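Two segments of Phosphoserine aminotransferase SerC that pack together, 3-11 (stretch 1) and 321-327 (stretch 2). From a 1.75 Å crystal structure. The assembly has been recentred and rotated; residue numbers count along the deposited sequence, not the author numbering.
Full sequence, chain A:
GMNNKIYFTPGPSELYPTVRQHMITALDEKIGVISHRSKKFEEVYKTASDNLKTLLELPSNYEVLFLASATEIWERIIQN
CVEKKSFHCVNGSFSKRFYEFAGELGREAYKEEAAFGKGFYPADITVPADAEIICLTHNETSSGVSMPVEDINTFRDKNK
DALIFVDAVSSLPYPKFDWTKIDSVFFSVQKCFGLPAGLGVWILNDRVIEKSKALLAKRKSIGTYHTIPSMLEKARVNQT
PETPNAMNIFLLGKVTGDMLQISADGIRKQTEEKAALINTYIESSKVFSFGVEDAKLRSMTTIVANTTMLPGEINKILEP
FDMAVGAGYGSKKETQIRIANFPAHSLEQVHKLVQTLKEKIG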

# COMPACT_ATOMS: atom_id res chain seq x y z
N ASN A 3 -23.29 -10.34 -4.65
CA ASN A 3 -22.96 -11.05 -3.39
C ASN A 3 -23.76 -10.40 -2.28
O ASN A 3 -23.50 -9.25 -1.92
N ASN A 4 -24.74 -11.12 -1.76
CA ASN A 4 -25.65 -10.58 -0.77
C ASN A 4 -25.36 -11.02 0.66
O ASN A 4 -26.07 -10.68 1.59
N LYS A 5 -24.30 -11.80 0.81
CA LYS A 5 -23.91 -12.33 2.09
C LYS A 5 -23.31 -11.24 2.98
O LYS A 5 -22.52 -10.40 2.53
N ILE A 6 -23.72 -11.25 4.25
CA ILE A 6 -23.18 -10.32 5.25
C ILE A 6 -22.08 -11.06 6.01
O ILE A 6 -22.30 -12.14 6.58
N TYR A 7 -20.90 -10.45 6.02
CA TYR A 7 -19.72 -11.08 6.59
C TYR A 7 -19.36 -10.54 7.98
O TYR A 7 -18.96 -9.40 8.10
N PHE A 8 -19.49 -11.40 8.99
CA PHE A 8 -19.09 -11.05 10.34
C PHE A 8 -17.69 -11.61 10.58
O PHE A 8 -17.39 -12.20 11.62
N THR A 9 -16.82 -11.36 9.60
CA THR A 9 -15.43 -11.82 9.61
C THR A 9 -14.50 -10.68 10.13
O THR A 9 -14.76 -9.51 9.89
N PRO A 10 -13.44 -11.04 10.85
CA PRO A 10 -12.68 -9.99 11.55
C PRO A 10 -11.59 -9.26 10.83
O PRO A 10 -10.60 -8.88 11.43
N GLY A 11 -11.79 -9.07 9.54
CA GLY A 11 -10.90 -8.24 8.71
C GLY A 11 -10.10 -8.95 7.64
O GLY A 11 -9.37 -9.90 7.95
N PHE A 321 -29.19 -17.90 4.74
CA PHE A 321 -29.63 -16.69 5.44
C PHE A 321 -28.72 -15.50 5.12
O PHE A 321 -28.84 -14.42 5.74
N ASP A 322 -27.85 -15.69 4.16
CA ASP A 322 -26.95 -14.62 3.71
C ASP A 322 -26.10 -13.99 4.80
O ASP A 322 -26.02 -12.75 4.95
N MSE A 323 -25.49 -14.87 5.58
CA MSE A 323 -24.55 -14.46 6.63
C MSE A 323 -23.41 -15.46 6.76
O MSE A 323 -23.52 -16.62 6.36
N ALA A 324 -22.30 -14.97 7.28
CA ALA A 324 -21.13 -15.81 7.58
C ALA A 324 -20.37 -15.23 8.76
O ALA A 324 -20.34 -14.02 8.95
N VAL A 325 -19.80 -16.12 9.57
CA VAL A 325 -18.93 -15.74 10.69
C VAL A 325 -17.53 -16.26 10.38
O VAL A 325 -17.32 -17.10 9.51
N GLY A 326 -16.55 -15.73 11.10
CA GLY A 326 -15.20 -16.21 10.93
C GLY A 326 -14.97 -17.49 11.70
O GLY A 326 -15.61 -17.77 12.71
N ALA A 327 -14.06 -18.29 11.16
CA ALA A 327 -13.53 -19.44 11.89
C ALA A 327 -12.39 -18.99 12.78
O ALA A 327 -11.83 -17.90 12.61

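When two parallel strands pair, the backbone holds the register and the side chains alternate between the faces; residues 3-11 and 321-327 of SerC illustrate the rule. Ile6 N donates to Asp322 O (2.8 Å), Ala324 N to Ile6 O (2.9 Å) and Phe8 N to Ala324 O (2.8 Å). The register pairs Ile6 with Met323, Tyr7 with Ala324 and Phe8 with Val325, each pair's side chains on one face.

One face carries Ile6, Phe8, selenomethionine Met323 and Val325 (m). Phe8 (chi1 m) is its broad bump: Phe8 CE2 lies 4.0 Å from Met323 SE, an oblique selenium-aromatic approach, while Phe8 CB meets Val325 CG1 at 4.4 Å. Met323, extended through chi2 (m, t, m), passes its CG 4.4 Å from Ile6 CB; the CD1 of Ile6 (m, m) lies 6.5 Å from Met323 CG.

On the face of Tyr7 (m) and Ala324, the small methyl of Ala324 is covered by the Lys5 chain (t, t, m, t), whose CD rests 3.8 Å from Ala324 CB. Asn3 (t) braces this stretch, OD1 accepting from Lys5 N (3.2 Å) and ND2 donating to Tyr7 OH (3.1 Å). Further along, Thr9 (p) sets CG2 4.0 Å from Gly326 N. Gly326 supplies a hollow: a CB there would lie 3.0 Å from Pro10 CD, a clash.

At the polar end, Asp322 (m) sets CB 3.6 Å from Asn4 O; a water accepts from Asn4 N (3.0 Å) and donates weakly to Asp322 OD1 (3.5 Å), bridging the stretches.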

# COMPACT_ATOMS: atom_id res chain seq x y z
CB ASN A 3 -21.47 -10.97 -3.14
CG ASN A 3 -21.01 -11.79 -1.94
OD1 ASN A 3 -21.80 -12.27 -1.12
ND2 ASN A 3 -19.71 -11.97 -1.85
CB ASN A 4 -27.07 -10.96 -1.14
CG ASN A 4 -27.51 -10.29 -2.43
OD1 ASN A 4 -27.13 -9.15 -2.69
ND2 ASN A 4 -28.29 -10.99 -3.23
CB LYS A 5 -22.90 -13.45 1.88
CG LYS A 5 -22.57 -14.22 3.12
CD LYS A 5 -21.34 -15.05 2.91
CE LYS A 5 -21.64 -16.34 2.24
NZ LYS A 5 -20.36 -16.95 1.76
CB ILE A 6 -24.29 -9.82 6.21
CG1 ILE A 6 -25.43 -9.20 5.38
CG2 ILE A 6 -23.72 -8.84 7.28
CD1 ILE A 6 -24.99 -8.07 4.44
CB TYR A 7 -18.52 -10.84 5.64
CG TYR A 7 -18.58 -11.55 4.31
CD1 TYR A 7 -19.42 -11.11 3.30
CD2 TYR A 7 -17.75 -12.62 4.05
CE1 TYR A 7 -19.46 -11.75 2.09
CE2 TYR A 7 -17.78 -13.26 2.85
CZ TYR A 7 -18.63 -12.83 1.86
OH TYR A 7 -18.64 -13.47 0.66
CB PHE A 8 -20.08 -11.61 11.37
CG PHE A 8 -21.48 -11.07 11.21
CD1 PHE A 8 -21.88 -9.92 11.87
CD2 PHE A 8 -22.39 -11.73 10.40
CE1 PHE A 8 -23.16 -9.43 11.75
CE2 PHE A 8 -23.67 -11.25 10.25
CZ PHE A 8 -24.07 -10.09 10.94
CB THR A 9 -15.00 -12.29 8.22
OG1 THR A 9 -15.35 -11.25 7.31
CG2 THR A 9 -15.71 -13.58 7.83
CB PRO A 10 -12.12 -10.75 12.77
CG PRO A 10 -11.90 -12.13 12.24
CD PRO A 10 -13.11 -12.38 11.36
CB PHE A 321 -29.63 -16.92 6.93
CG PHE A 321 -30.63 -17.93 7.39
CD1 PHE A 321 -31.94 -17.54 7.66
CD2 PHE A 321 -30.29 -19.26 7.50
CE1 PHE A 321 -32.91 -18.48 8.06
CE2 PHE A 321 -31.26 -20.22 7.93
CZ PHE A 321 -32.56 -19.81 8.19
CB ASP A 322 -27.74 -13.53 3.00
CG ASP A 322 -27.98 -13.86 1.54
OD1 ASP A 322 -27.08 -14.46 0.89
OD2 ASP A 322 -29.06 -13.48 1.06
CB MSE A 323 -25.25 -14.34 7.99
CG MSE A 323 -26.35 -13.28 8.01
SE MSE A 323 -27.21 -13.08 9.72
CE MSE A 323 -28.18 -14.77 9.76
CB ALA A 324 -20.20 -15.94 6.37
CB VAL A 325 -19.43 -16.32 12.04
CG1 VAL A 325 -20.86 -15.85 12.29
CG2 VAL A 325 -19.32 -17.83 12.09
CB ALA A 327 -13.01 -20.49 10.90
O HOH W 1 -25.31 -14.02 -2.09